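Local structure of 361aa long hypothetical D-aminopeptidase (Pyrococcus horikoshii, 2DRH) at residues Ile244-Pro249 and Ser309-Ala314; Asn256-Arg261 and Ala281-Thr286. The protein is of unconfirmed function but probably acts as an aminopeptidase, removing residues from the N terminus of peptides. All coordinates share one frame; numbering follows the deposited sequence.

Strand 240-246 leads through the turn at Asp247-Pro249 into helix 252-268, and the chain then returns to the sheet as strand 278-285, parallel to and beside strand 240-246. Interaction 2 closes the second half of this beta-alpha-beta unit by laying 256-261 on 281-286. It is nested within the larger loop closed by interaction 1, in which 309-314, the start of helix 309-328, comes back to the end of strand 240-246. The centres of the contacts lie about 8 Å apart. They are joined directly by hydrogen bonds from Ile244 N to Val282 O and between Ser285 OG and Ala248 O, and by a cation-pi contact of Arg261 with Phe312.

Interaction 1: residues Ile244-Pro249 and Ser309-Ala314; sequences IATDAP and SPLFKA
At the C-terminal end of strand 240-246, where the chain turns toward helix 252-268, Ala248 and Thr246 meet Leu311 in the first turn of helix 309-328. On the helix side, the forked end of Leu311 makes the whole contact. Its CD1 lies 3.8 Å from Ala248 CB, and its CD2 reaches the same methyl at 4.2 Å, so Ala248 CB faces both branches. On the helix, Leu311 CG stands anti to the carbonyl carbon and beside the backbone N (chi1 -63°), which carries the fork across to the turn. Thr246 adds a looser touch, with OG1 4.4 Å from Leu311 CD2. That hydroxyl is engaged in its own segment: Ala248 N donates to Thr246 OG1 at 3.1 Å, with an N-H...O angle of 160°, which makes an ST turn. The same oxygen is also hydrogen-bonded to Thr200 O of the neighbouring strand 198-207. Around the leucine, Val192, Ile194 and Val201 complete an apolar setting, while Ser309 and Lys313 meet a second subunit, where Ser309 OG is hydrogen-bonded to Asn275 N of that copy. No hydrogen bond crosses between 244-249 and 309-314, and they bury just 75 Å² against each other. What joins helix and turn directly here is therefore a small apolar contact, of dispersion and exclusion of water, while the buried threonine oxygen has its polar needs met within the turn and by Thr200.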
loop_
_atom_site.group_PDB
_atom_site.type_symbol
_atom_site.label_atom_id
_atom_site.label_comp_id
_atom_site.label_asym_id
_atom_site.label_seq_id
_atom_site.Cartn_x
_atom_site.Cartn_y
_atom_site.Cartn_z
ATOM N N ILE A 244 9.178 7.763 -16.133
ATOM C CA ILE A 244 10.582 7.396 -16.090
ATOM C C ILE A 244 10.854 6.151 -16.925
ATOM O O ILE A 244 10.102 5.171 -16.876
ATOM C CB ILE A 244 11.047 7.105 -14.649
ATOM C CG1 ILE A 244 10.533 8.188 -13.693
ATOM C CG2 ILE A 244 12.570 7.017 -14.609
ATOM C CD1 ILE A 244 10.945 9.585 -14.056
ATOM N N ALA A 245 11.933 6.201 -17.696
ATOM C CA ALA A 245 12.334 5.068 -18.523
ATOM C C ALA A 245 13.814 4.800 -18.281
ATOM O O ALA A 245 14.589 5.729 -18.038
ATOM C CB ALA A 245 12.092 5.374 -19.999
ATOM N N THR A 246 14.199 3.528 -18.339
ATOM C CA THR A 246 15.591 3.136 -18.151
ATOM C C THR A 246 15.873 1.828 -18.869
ATOM O O THR A 246 14.965 1.029 -19.101
ATOM C CB THR A 246 15.950 2.949 -16.657
ATOM O OG1 THR A 246 17.338 2.601 -16.540
ATOM C CG2 THR A 246 15.111 1.838 -16.029
ATOM N N ASP A 247 17.134 1.618 -19.230
ATOM C CA ASP A 247 17.528 0.391 -19.903
ATOM C C ASP A 247 18.219 -0.535 -18.900
ATOM O O ASP A 247 18.794 -1.559 -19.264
ATOM C CB ASP A 247 18.446 0.709 -21.092
ATOM C CG ASP A 247 19.745 1.394 -20.680
ATOM O OD1 ASP A 247 19.801 1.999 -19.590
ATOM O OD2 ASP A 247 20.715 1.340 -21.470
ATOM N N ALA A 248 18.152 -0.167 -17.625
ATOM C CA ALA A 248 18.752 -0.972 -16.573
ATOM C C ALA A 248 17.792 -2.100 -16.199
ATOM O O ALA A 248 16.588 -1.879 -16.069
ATOM C CB ALA A 248 19.047 -0.104 -15.349
ATOM N N PRO A 249 18.307 -3.331 -16.045
ATOM C CA PRO A 249 17.449 -4.465 -15.683
ATOM C C PRO A 249 16.961 -4.328 -14.240
ATOM O O PRO A 249 17.762 -4.262 -13.309
ATOM C CB PRO A 249 18.368 -5.668 -15.882
ATOM C CG PRO A 249 19.714 -5.114 -15.534
ATOM C CD PRO A 249 19.698 -3.772 -16.247
ATOM N N SER A 309 21.740 2.747 -6.249
ATOM C CA SER A 309 21.552 4.109 -5.751
ATOM C C SER A 309 21.822 5.152 -6.840
ATOM O O SER A 309 21.155 6.196 -6.892
ATOM C CB SER A 309 22.430 4.356 -4.523
ATOM O OG SER A 309 21.991 3.553 -3.438
ATOM N N PRO A 310 22.802 4.887 -7.731
ATOM C CA PRO A 310 23.085 5.845 -8.797
ATOM C C PRO A 310 21.837 6.062 -9.653
ATOM O O PRO A 310 21.575 7.178 -10.108
ATOM C CB PRO A 310 24.214 5.166 -9.570
ATOM C CG PRO A 310 24.960 4.472 -8.491
ATOM C CD PRO A 310 23.845 3.843 -7.689
ATOM N N LEU A 311 21.063 5.001 -9.871
ATOM C CA LEU A 311 19.847 5.132 -10.668
ATOM C C LEU A 311 18.801 5.975 -9.908
ATOM O O LEU A 311 18.023 6.707 -10.521
ATOM C CB LEU A 311 19.281 3.748 -11.018
ATOM C CG LEU A 311 20.175 2.839 -11.886
ATOM C CD1 LEU A 311 19.632 1.426 -11.880
ATOM C CD2 LEU A 311 20.245 3.363 -13.310
ATOM N N PHE A 312 18.782 5.872 -8.583
ATOM C CA PHE A 312 17.840 6.666 -7.787
ATOM C C PHE A 312 18.193 8.147 -7.936
ATOM O O PHE A 312 17.317 8.995 -8.104
ATOM C CB PHE A 312 17.912 6.297 -6.301
ATOM C CG PHE A 312 17.332 4.948 -5.964
ATOM C CD1 PHE A 312 16.651 4.195 -6.911
ATOM C CD2 PHE A 312 17.451 4.443 -4.669
ATOM C CE1 PHE A 312 16.094 2.960 -6.575
ATOM C CE2 PHE A 312 16.901 3.215 -4.325
ATOM C CZ PHE A 312 16.221 2.474 -5.280
ATOM N N LYS A 313 19.485 8.455 -7.870
ATOM C CA LYS A 313 19.932 9.838 -8.003
ATOM C C LYS A 313 19.680 10.367 -9.413
ATOM O O LYS A 313 19.162 11.474 -9.584
ATOM C CB LYS A 313 21.421 9.957 -7.661
ATOM C CG LYS A 313 22.046 11.278 -8.099
ATOM C CD LYS A 313 23.480 11.410 -7.633
ATOM C CE LYS A 313 23.540 11.564 -6.128
ATOM N NZ LYS A 313 22.736 12.735 -5.702
ATOM N N ALA A 314 20.047 9.571 -10.415
ATOM C CA ALA A 314 19.862 9.943 -11.814
ATOM C C ALA A 314 18.385 10.223 -12.104
ATOM O O ALA A 314 18.054 11.098 -12.892
ATOM C CB ALA A 314 20.378 8.817 -12.732
#

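Interaction 2: residues Asn256-Arg261 and Ala281-Thr286; sequences NRVAKR and AVAFST
Ala259 and Val258 of helix 252-268 rest on Ala281 and Ala283 of strand 278-285, the helix-on-sheet packing inside a beta-alpha-beta unit. All four CB atoms project toward the opposing segment, and the alanine methyls allow the axes of 256-261 and 281-285 to approach to 7.1 Å, with 135° between their chain directions. The backbones come nearest at Ala259 and Ala283, whose CA atoms are 5.2 Å apart. Ala259 CB packs against two alanines one strand repeat apart, at 4.2 Å from both Ala281 CB and Ala283 CB. Val258 comes in beside it through a single branch: CG1, anti to the backbone N (chi1 168°), reaches Ala283 CB at 3.8 Å. Ala283 CB thus meets the valine methyl as well as the helix backbone at Ala259 N. The sheet's other face receives Val282 and Phe284, whose CB atoms point away from the helix. Beyond the contact, Phe312 and Thr315 of helix 309-328 also touch Val258, while Arg257 forms salt bridges with Asp305 of its own chain and with Glu88 of a third subunit. The shortest approach across the two segments pairs a methyl with a carbonyl oxygen, Ala281 CB lying 3.3 Å from Ala259 O.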
loop_
_atom_site.group_PDB
_atom_site.type_symbol
_atom_site.label_atom_id
_atom_site.label_comp_id
_atom_site.label_asym_id
_atom_site.label_seq_id
_atom_site.Cartn_x
_atom_site.Cartn_y
_atom_site.Cartn_z
ATOM N N ASN A 256 9.178 0.214 -8.650
ATOM C CA ASN A 256 8.303 1.001 -7.779
ATOM C C ASN A 256 9.218 1.921 -6.979
ATOM O O ASN A 256 8.875 3.072 -6.714
ATOM C CB ASN A 256 7.512 0.118 -6.813
ATOM C CG ASN A 256 6.258 -0.455 -7.441
ATOM O OD1 ASN A 256 5.608 0.199 -8.258
ATOM N ND2 ASN A 256 5.899 -1.670 -7.045
ATOM N N ARG A 257 10.398 1.414 -6.619
ATOM C CA ARG A 257 11.359 2.208 -5.858
ATOM C C ARG A 257 11.820 3.381 -6.719
ATOM O O ARG A 257 11.871 4.523 -6.259
ATOM C CB ARG A 257 12.567 1.353 -5.443
ATOM C CG ARG A 257 12.219 0.088 -4.655
ATOM C CD ARG A 257 13.479 -0.644 -4.191
ATOM N NE ARG A 257 14.107 -0.007 -3.031
ATOM C CZ ARG A 257 15.376 -0.186 -2.667
ATOM N NH1 ARG A 257 16.165 -0.982 -3.380
ATOM N NH2 ARG A 257 15.855 0.418 -1.582
ATOM N N VAL A 258 12.155 3.094 -7.974
ATOM C CA VAL A 258 12.592 4.121 -8.908
ATOM C C VAL A 258 11.515 5.205 -9.047
ATOM O O VAL A 258 11.809 6.394 -9.002
ATOM C CB VAL A 258 12.892 3.495 -10.308
ATOM C CG1 VAL A 258 13.051 4.581 -11.345
ATOM C CG2 VAL A 258 14.178 2.637 -10.237
ATOM N N ALA A 259 10.265 4.790 -9.215
ATOM C CA ALA A 259 9.174 5.744 -9.359
ATOM C C ALA A 259 9.160 6.756 -8.202
ATOM O O ALA A 259 8.967 7.951 -8.417
ATOM C CB ALA A 259 7.840 5.000 -9.445
ATOM N N LYS A 260 9.388 6.276 -6.982
ATOM C CA LYS A 260 9.400 7.138 -5.799
ATOM C C LYS A 260 10.488 8.206 -5.813
ATOM O O LYS A 260 10.318 9.284 -5.240
ATOM C CB LYS A 260 9.594 6.303 -4.531
ATOM C CG LYS A 260 8.368 5.598 -4.009
ATOM C CD LYS A 260 8.655 5.024 -2.624
ATOM C CE LYS A 260 7.458 4.270 -2.059
ATOM N NZ LYS A 260 7.784 3.708 -0.723
ATOM N N ARG A 261 11.614 7.896 -6.449
ATOM C CA ARG A 261 12.738 8.814 -6.506
ATOM C C ARG A 261 12.452 10.028 -7.374
ATOM O O ARG A 261 13.120 11.064 -7.261
ATOM C CB ARG A 261 13.987 8.064 -6.994
ATOM C CG ARG A 261 14.388 6.917 -6.070
ATOM C CD ARG A 261 14.533 7.411 -4.625
ATOM N NE ARG A 261 15.003 6.380 -3.702
ATOM C CZ ARG A 261 14.264 5.379 -3.243
ATOM N NH1 ARG A 261 12.999 5.251 -3.613
ATOM N NH2 ARG A 261 14.791 4.506 -2.403
ATOM N N ALA A 281 4.116 9.211 -10.568
ATOM C CA ALA A 281 5.296 8.794 -11.313
ATOM C C ALA A 281 5.144 7.358 -11.786
ATOM O O ALA A 281 4.702 6.492 -11.035
ATOM C CB ALA A 281 6.525 8.912 -10.432
ATOM N N VAL A 282 5.502 7.113 -13.039
ATOM C CA VAL A 282 5.436 5.774 -13.600
ATOM C C VAL A 282 6.811 5.423 -14.178
ATOM O O VAL A 282 7.341 6.141 -15.019
ATOM C CB VAL A 282 4.365 5.684 -14.706
ATOM C CG1 VAL A 282 4.423 4.323 -15.374
ATOM C CG2 VAL A 282 2.972 5.910 -14.103
ATOM N N ALA A 283 7.388 4.323 -13.710
ATOM C CA ALA A 283 8.702 3.901 -14.178
ATOM C C ALA A 283 8.664 2.527 -14.825
ATOM O O ALA A 283 7.945 1.634 -14.371
ATOM C CB ALA A 283 9.680 3.896 -13.022
ATOM N N PHE A 284 9.440 2.363 -15.892
ATOM C CA PHE A 284 9.504 1.088 -16.594
ATOM C C PHE A 284 10.890 0.859 -17.179
ATOM O O PHE A 284 11.635 1.810 -17.430
ATOM C CB PHE A 284 8.445 1.030 -17.702
ATOM C CG PHE A 284 8.699 1.965 -18.865
ATOM C CD1 PHE A 284 9.567 1.605 -19.900
ATOM C CD2 PHE A 284 8.045 3.194 -18.943
ATOM C CE1 PHE A 284 9.774 2.455 -20.995
ATOM C CE2 PHE A 284 8.243 4.047 -20.026
ATOM C CZ PHE A 284 9.110 3.676 -21.059
ATOM N N SER A 285 11.235 -0.406 -17.376
ATOM C CA SER A 285 12.526 -0.769 -17.939
ATOM C C SER A 285 12.325 -1.454 -19.282
ATOM O O SER A 285 11.337 -2.146 -19.492
ATOM C CB SER A 285 13.277 -1.703 -16.985
ATOM O OG SER A 285 14.461 -2.210 -17.586
ATOM N N THR A 286 13.263 -1.248 -20.195
ATOM C CA THR A 286 13.192 -1.856 -21.519
ATOM C C THR A 286 14.081 -3.092 -21.546
ATOM O O THR A 286 14.146 -3.797 -22.546
ATOM C CB THR A 286 13.709 -0.893 -22.598
ATOM O OG1 THR A 286 15.052 -0.506 -22.275
ATOM C CG2 THR A 286 12.838 0.352 -22.675
#